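PDB 3F4S: putative uncharacterized protein from Wolbachia pipientis, which acts as a DsbA-type thiol oxidoreductase with a thioredoxin fold, probably introducing disulfide bonds into folding proteins. Local coordinates for residues M75-R80 with D103-N108; A91-H96 with D154-D159; D116-N119 with D125-L128. The protein carries 1 engineered substitution. All coordinates share one frame; numbering follows the deposited sequence.

Interaction 1. Residues M75-R80 with D103-N108; sequences MLYIFR and DYFNFN
Phe79 carries the largest single share of this contact, its ring overlapping the amide end of Asn108 across the gap between strand 75-80 and helix 103-108. The nearest approach runs from Phe79 CD2 to Asn108 ND2 at 3.7 Å, and Phe79 CE2 lies 4.1 Å from Asn108 CG. Ring and amide are turned 49° against each other, so this is slanted packing rather than a stack. With chi1 at -178° the Phe79 ring stands anti to its own backbone N, which swings it away from the strand and out to the helix. Two residues back on the same side of the strand, Tyr77 reaches Phe105 by ring carbons alone: Tyr77 CE2 is 4.3 Å from Phe105 CD1. The phenol oxygen of Tyr77 plays no part in this, being hydrogen-bonded to Glu45. Polar coupling comes through one water instead. It donates to Phe79 O at 3.0 Å and sits 2.6 Å from Tyr104 OH, tying the strand backbone to a phenol that projects from the helix. Strand 75-81 runs inside the thioredoxin sheet, with strand 33-34 antiparallel on one flank and strand 41-47 parallel on the other. Helix 101-113 lies across one face of it, while Phe105 also touches Lys66 of helix 62-70 and Leu34 of strand 33-34. The Phe79 side chain touches Ala47 on strand 41-47 and lies near the Cys51-Cys54 disulfide without touching it, so this strand-helix packing borders the probable redox centre.

Interaction 2. Residues A91-H96 with D154-D159; sequences AAMLSH and DKIVND
Ile156 carries this helix-helix packing in the helical part of the DsbA-like fold, where helix 150-167 lies against helix 86-94. Its CB already points at segment 91-96, and CG1, anti to the carbonyl carbon (chi1 -69°), carries the chain on toward it. CG1 passes 4.2 Å from His96 NE2, the two side chains sliding past each other in opposite directions. The methyl at the tip, CD1, does most of the work. It rests on the peptide between Ala92 and Met93, with CD1 3.5 Å from Met93 N and 3.6 Å from Ala92 C. Ala92 CB and Met93 CG border the same methyl, each 3.8 Å from Ile156 CD1; the Met93 chain crosses Ile156 at about a right angle. The small Ala92 side chain is consistent with the close approach of the backbones, 7.5 Å between Ala92 CA and Ile156 CA. Pro83 adds a further surface for both Ala92 and Ile156. Just beside this apolar seat, the Ala92 carbonyl is taken up by its own turn: Ser95, also hydrogen-bonded to His81, donates from OG to Ala92 O at 2.6 Å, tilted 21° from the carbonyl plane.

Interaction 3. Residues D116-N119 with D125-L128; sequences DSWN and DLTL
Asp125 OD1 is gripped twice by Thr127, whose OG1 donates to it at 2.6 Å along the syn lone pair and whose backbone N donates at 2.9 Å from above the carboxylate plane. The other oxygen turns back to the earlier part of the same loop: Asn119 ND2 gives Asp125 OD2 a bond of 3.0 Å that is nearly straight at 174°. This one uses the anti lone pair and lies in the Asn119 amide plane, although amide and carboxylate are themselves turned 66° apart. Asn119 OD1 accepts from the backbone N of Tyr121 and of Asn122, so both ends of the amide are held and its rotation is fixed. A water bridges the two residues, accepting from Asn119 N at 2.9 Å and lying 2.8 Å from Asp125 O. Beside these bonds the indole of Trp118 packs on Leu128 and Leu126. Leu128 CD2 sits over one face in a CH-pi contact, 3.7 Å from the centroid of the five-membered ring of Trp118 and 15° off its normal. Leu128 CB comes near the six-membered ring, 4.0 Å from Trp118 CE3, and Leu126 CD2 comes in obliquely near Trp118 CZ3. Arg87 makes a cation-pi contact with the same indole, which also touches Thr50, next to Cys51. The carboxylate of Asp125 thus forms an Asx turn, here leading into helix 127-135.

Interactions 1 and 2 touch each other, their centres 14 Å apart: Phe107 and Tyr104 of helix 101-113 pack on the 91-96 segment. Along the chain the segments come in the order 75-80, 91-96, 103-108, 154-159, so these two contacts alternate. Interaction 3 lies farther out, its centre about 22 Å from that of interaction 1 and 18 Å from that of interaction 2, and is nested in the chain between the two halves of interaction 2. Together they run from the thioredoxin sheet through the helices inserted after strand 75-81, as in DsbA relatives, to the loop before helix 127-135.

Interaction 1. Residues M75-R80 with D103-N108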
# COMPACT_ATOMS: atom_id res chain seq x y z
N MET A 75 0.90 5.18 14.19
CA MET A 75 1.57 5.04 12.91
C MET A 75 0.68 5.44 11.74
O MET A 75 -0.49 5.06 11.68
CB MET A 75 2.03 3.59 12.72
CG MET A 75 2.85 3.33 11.45
SD MET A 75 3.52 1.66 11.41
CE MET A 75 2.09 0.74 10.83
N LEU A 76 1.25 6.23 10.83
CA LEU A 76 0.61 6.59 9.57
C LEU A 76 0.99 5.57 8.50
O LEU A 76 2.17 5.26 8.33
CB LEU A 76 1.06 7.98 9.13
CG LEU A 76 0.65 8.47 7.74
CD1 LEU A 76 -0.87 8.52 7.63
CD2 LEU A 76 1.26 9.83 7.42
N TYR A 77 -0.00 5.05 7.78
CA TYR A 77 0.24 4.01 6.78
C TYR A 77 -0.04 4.53 5.37
O TYR A 77 -1.13 5.04 5.09
CB TYR A 77 -0.63 2.79 7.08
CG TYR A 77 -0.64 1.71 6.03
CD1 TYR A 77 0.45 0.87 5.86
CD2 TYR A 77 -1.76 1.50 5.23
CE1 TYR A 77 0.44 -0.15 4.91
CE2 TYR A 77 -1.78 0.50 4.27
CZ TYR A 77 -0.68 -0.33 4.11
OH TYR A 77 -0.71 -1.33 3.17
N ILE A 78 0.95 4.39 4.50
CA ILE A 78 0.83 4.81 3.11
C ILE A 78 1.13 3.65 2.18
O ILE A 78 2.27 3.19 2.09
CB ILE A 78 1.80 5.96 2.78
CG1 ILE A 78 1.54 7.16 3.69
CG2 ILE A 78 1.70 6.34 1.31
CD1 ILE A 78 2.41 8.37 3.41
N PHE A 79 0.09 3.17 1.50
CA PHE A 79 0.21 2.08 0.55
C PHE A 79 0.43 2.67 -0.83
O PHE A 79 -0.32 3.56 -1.25
CB PHE A 79 -1.06 1.23 0.54
CG PHE A 79 -0.99 0.04 -0.39
CD1 PHE A 79 -0.18 -1.03 -0.09
CD2 PHE A 79 -1.74 0.01 -1.56
CE1 PHE A 79 -0.10 -2.13 -0.94
CE2 PHE A 79 -1.68 -1.08 -2.41
CZ PHE A 79 -0.85 -2.16 -2.10
N ARG A 80 1.45 2.18 -1.53
CA ARG A 80 1.73 2.60 -2.90
C ARG A 80 1.70 1.39 -3.83
O ARG A 80 2.25 0.33 -3.50
CB ARG A 80 3.07 3.34 -2.99
CG ARG A 80 3.05 4.70 -2.30
CD ARG A 80 4.41 5.39 -2.31
NE ARG A 80 4.37 6.63 -1.53
CZ ARG A 80 5.45 7.27 -1.10
NH1 ARG A 80 6.66 6.79 -1.37
NH2 ARG A 80 5.32 8.39 -0.40
N ASP A 103 -12.50 3.46 2.45
CA ASP A 103 -13.00 2.79 1.25
C ASP A 103 -11.85 2.32 0.36
O ASP A 103 -11.89 1.23 -0.21
CB ASP A 103 -13.92 3.72 0.44
CG ASP A 103 -15.23 4.02 1.15
OD1 ASP A 103 -15.55 3.34 2.15
OD2 ASP A 103 -15.96 4.92 0.69
N TYR A 104 -10.84 3.16 0.22
CA TYR A 104 -9.66 2.85 -0.57
C TYR A 104 -8.91 1.65 -0.01
O TYR A 104 -8.62 0.67 -0.72
CB TYR A 104 -8.73 4.06 -0.61
CG TYR A 104 -7.53 3.90 -1.51
CD1 TYR A 104 -7.63 4.12 -2.87
CD2 TYR A 104 -6.29 3.55 -0.99
CE1 TYR A 104 -6.54 3.99 -3.70
CE2 TYR A 104 -5.18 3.43 -1.82
CZ TYR A 104 -5.32 3.65 -3.17
OH TYR A 104 -4.25 3.53 -4.02
N PHE A 105 -8.60 1.72 1.28
CA PHE A 105 -7.95 0.61 1.98
C PHE A 105 -8.77 -0.67 1.86
O PHE A 105 -8.22 -1.75 1.61
CB PHE A 105 -7.72 0.96 3.45
CG PHE A 105 -7.24 -0.20 4.28
CD1 PHE A 105 -5.92 -0.63 4.18
CD2 PHE A 105 -8.10 -0.88 5.14
CE1 PHE A 105 -5.47 -1.71 4.93
CE2 PHE A 105 -7.65 -1.96 5.89
CZ PHE A 105 -6.33 -2.38 5.79
N ASN A 106 -10.09 -0.55 2.03
CA ASN A 106 -10.98 -1.71 1.97
C ASN A 106 -11.04 -2.33 0.58
O ASN A 106 -11.20 -3.55 0.44
CB ASN A 106 -12.38 -1.38 2.48
CG ASN A 106 -12.46 -1.39 4.00
OD1 ASN A 106 -11.63 -1.99 4.66
ND2 ASN A 106 -13.47 -0.73 4.55
N PHE A 107 -10.92 -1.50 -0.45
CA PHE A 107 -10.87 -2.04 -1.80
C PHE A 107 -9.60 -2.88 -1.99
O PHE A 107 -9.66 -4.03 -2.44
CB PHE A 107 -10.93 -0.94 -2.86
CG PHE A 107 -10.65 -1.46 -4.25
CD1 PHE A 107 -11.67 -2.03 -5.00
CD2 PHE A 107 -9.36 -1.45 -4.76
CE1 PHE A 107 -11.42 -2.54 -6.27
CE2 PHE A 107 -9.10 -1.96 -6.02
CZ PHE A 107 -10.13 -2.51 -6.78
N ASN A 108 -8.45 -2.30 -1.66
CA ASN A 108 -7.20 -3.05 -1.79
C ASN A 108 -7.23 -4.34 -0.98
O ASN A 108 -6.78 -5.39 -1.45
CB ASN A 108 -5.99 -2.18 -1.45
CG ASN A 108 -5.78 -1.07 -2.46
OD1 ASN A 108 -6.01 -1.26 -3.65
ND2 ASN A 108 -5.38 0.10 -1.99
O HOH W 1 -1.86 4.57 -3.63

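Interaction 2. Residues A91-H96 with D154-D159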
# COMPACT_ATOMS: atom_id res chain seq x y z
N ALA A 91 -6.49 -3.45 -11.41
CA ALA A 91 -6.98 -3.36 -10.03
C ALA A 91 -6.50 -2.05 -9.39
O ALA A 91 -7.28 -1.35 -8.73
CB ALA A 91 -6.51 -4.56 -9.21
N ALA A 92 -5.22 -1.72 -9.60
CA ALA A 92 -4.68 -0.48 -9.05
C ALA A 92 -5.42 0.73 -9.61
O ALA A 92 -5.71 1.68 -8.88
CB ALA A 92 -3.18 -0.38 -9.35
N MET A 93 -5.73 0.71 -10.90
CA MET A 93 -6.51 1.78 -11.51
C MET A 93 -7.89 1.87 -10.86
O MET A 93 -8.37 2.97 -10.55
CB MET A 93 -6.63 1.56 -13.02
CG MET A 93 -5.29 1.72 -13.77
SD MET A 93 -5.35 1.15 -15.47
CE MET A 93 -6.59 2.24 -16.17
N LEU A 94 -8.53 0.73 -10.67
CA LEU A 94 -9.87 0.71 -10.09
C LEU A 94 -9.90 1.28 -8.67
O LEU A 94 -10.89 1.87 -8.26
CB LEU A 94 -10.46 -0.71 -10.12
CG LEU A 94 -11.92 -0.86 -9.69
CD1 LEU A 94 -12.83 0.11 -10.45
CD2 LEU A 94 -12.38 -2.30 -9.87
N SER A 95 -8.80 1.11 -7.93
CA SER A 95 -8.75 1.61 -6.56
C SER A 95 -8.99 3.12 -6.50
O SER A 95 -9.42 3.64 -5.47
CB SER A 95 -7.41 1.26 -5.89
OG SER A 95 -6.37 2.10 -6.36
N HIS A 96 -8.74 3.81 -7.60
CA HIS A 96 -8.95 5.25 -7.64
C HIS A 96 -10.41 5.66 -7.73
O HIS A 96 -10.74 6.84 -7.63
CB HIS A 96 -8.14 5.86 -8.79
CG HIS A 96 -6.67 5.91 -8.52
ND1 HIS A 96 -5.99 7.08 -8.30
CD2 HIS A 96 -5.76 4.91 -8.39
CE1 HIS A 96 -4.72 6.82 -8.07
NE2 HIS A 96 -4.55 5.51 -8.12
N ASP A 154 -1.13 6.08 -16.15
CA ASP A 154 0.15 6.77 -16.29
C ASP A 154 0.74 7.10 -14.93
O ASP A 154 1.94 6.91 -14.70
CB ASP A 154 -0.03 8.08 -17.06
CG ASP A 154 -0.26 7.86 -18.55
OD1 ASP A 154 -0.07 6.73 -19.04
OD2 ASP A 154 -0.65 8.84 -19.22
N LYS A 155 -0.08 7.61 -14.02
CA LYS A 155 0.39 7.98 -12.70
C LYS A 155 0.90 6.74 -11.97
O LYS A 155 1.97 6.76 -11.36
CB LYS A 155 -0.72 8.66 -11.89
CG LYS A 155 -0.37 8.92 -10.44
N ILE A 156 0.15 5.65 -12.05
CA ILE A 156 0.55 4.42 -11.38
C ILE A 156 1.88 3.88 -11.90
O ILE A 156 2.78 3.56 -11.12
CB ILE A 156 -0.53 3.33 -11.49
CG1 ILE A 156 -1.75 3.72 -10.65
CG2 ILE A 156 0.02 1.99 -11.02
CD1 ILE A 156 -3.04 3.02 -11.04
N VAL A 157 2.02 3.78 -13.22
CA VAL A 157 3.25 3.23 -13.78
C VAL A 157 4.45 4.16 -13.58
O VAL A 157 5.58 3.70 -13.44
CB VAL A 157 3.13 2.79 -15.27
CG1 VAL A 157 2.08 1.69 -15.41
CG2 VAL A 157 2.84 3.97 -16.18
N ASN A 158 4.21 5.47 -13.54
CA ASN A 158 5.30 6.39 -13.29
C ASN A 158 5.73 6.38 -11.82
O ASN A 158 6.91 6.42 -11.52
CB ASN A 158 4.97 7.79 -13.81
CG ASN A 158 5.18 7.89 -15.32
OD1 ASN A 158 4.24 7.75 -16.10
ND2 ASN A 158 6.42 8.07 -15.73
N ASP A 159 4.76 6.29 -10.91
CA ASP A 159 5.11 6.14 -9.49
C ASP A 159 5.92 4.86 -9.28
O ASP A 159 6.87 4.84 -8.50
CB ASP A 159 3.86 6.11 -8.61
CG ASP A 159 3.19 7.47 -8.49
OD1 ASP A 159 3.80 8.48 -8.90
OD2 ASP A 159 2.04 7.51 -7.99

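Interaction 3. Residues D116-N119 with D125-L128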
# COMPACT_ATOMS: atom_id res chain seq x y z
N ASP A 116 -7.28 -15.93 -4.83
CA ASP A 116 -7.59 -17.25 -5.41
C ASP A 116 -8.65 -17.19 -6.51
O ASP A 116 -8.88 -18.18 -7.22
CB ASP A 116 -8.09 -18.24 -4.35
CG ASP A 116 -7.00 -18.68 -3.37
OD1 ASP A 116 -5.86 -18.18 -3.43
OD2 ASP A 116 -7.33 -19.52 -2.51
N SER A 117 -9.33 -16.05 -6.64
CA SER A 117 -10.48 -15.95 -7.53
C SER A 117 -10.21 -15.33 -8.90
O SER A 117 -11.12 -15.25 -9.73
CB SER A 117 -11.63 -15.22 -6.85
OG SER A 117 -12.14 -15.96 -5.76
N TRP A 118 -8.98 -14.86 -9.15
CA TRP A 118 -8.62 -14.43 -10.49
C TRP A 118 -8.76 -15.61 -11.45
O TRP A 118 -8.80 -16.77 -11.03
CB TRP A 118 -7.17 -13.93 -10.54
CG TRP A 118 -6.91 -12.65 -9.84
CD1 TRP A 118 -6.18 -12.47 -8.69
CD2 TRP A 118 -7.34 -11.34 -10.25
NE1 TRP A 118 -6.15 -11.14 -8.36
CE2 TRP A 118 -6.84 -10.42 -9.30
CE3 TRP A 118 -8.11 -10.87 -11.32
CZ2 TRP A 118 -7.08 -9.05 -9.39
CZ3 TRP A 118 -8.34 -9.49 -11.41
CH2 TRP A 118 -7.82 -8.60 -10.45
N ASN A 119 -8.81 -15.31 -12.74
CA ASN A 119 -8.74 -16.33 -13.78
C ASN A 119 -7.28 -16.52 -14.17
O ASN A 119 -6.69 -15.65 -14.83
CB ASN A 119 -9.57 -15.90 -15.00
CG ASN A 119 -9.70 -16.99 -16.05
OD1 ASN A 119 -8.86 -17.90 -16.13
ND2 ASN A 119 -10.75 -16.91 -16.86
N ASP A 125 -9.08 -11.55 -17.86
CA ASP A 125 -10.43 -11.68 -17.32
C ASP A 125 -10.53 -10.90 -16.01
O ASP A 125 -9.88 -11.27 -15.03
CB ASP A 125 -10.75 -13.17 -17.11
CG ASP A 125 -12.16 -13.41 -16.57
OD1 ASP A 125 -12.90 -12.43 -16.29
OD2 ASP A 125 -12.54 -14.60 -16.43
N LEU A 126 -11.33 -9.83 -16.00
CA LEU A 126 -11.48 -8.98 -14.82
C LEU A 126 -12.79 -9.22 -14.05
O LEU A 126 -13.26 -8.35 -13.30
CB LEU A 126 -11.35 -7.50 -15.21
CG LEU A 126 -10.03 -7.13 -15.91
CD1 LEU A 126 -9.99 -5.64 -16.25
CD2 LEU A 126 -8.83 -7.54 -15.06
N THR A 127 -13.36 -10.40 -14.21
CA THR A 127 -14.58 -10.77 -13.48
C THR A 127 -14.44 -10.49 -11.97
O THR A 127 -15.37 -10.02 -11.32
CB THR A 127 -14.93 -12.25 -13.69
OG1 THR A 127 -15.22 -12.48 -15.08
CG2 THR A 127 -16.16 -12.64 -12.87
N LEU A 128 -13.27 -10.78 -11.41
CA LEU A 128 -13.07 -10.55 -9.98
C LEU A 128 -13.32 -9.09 -9.63
O LEU A 128 -13.97 -8.78 -8.62
CB LEU A 128 -11.67 -10.97 -9.53
CG LEU A 128 -11.34 -10.61 -8.07
CD1 LEU A 128 -12.41 -11.13 -7.10
CD2 LEU A 128 -9.97 -11.15 -7.67
O HOH W 2 -7.87 -13.01 -14.21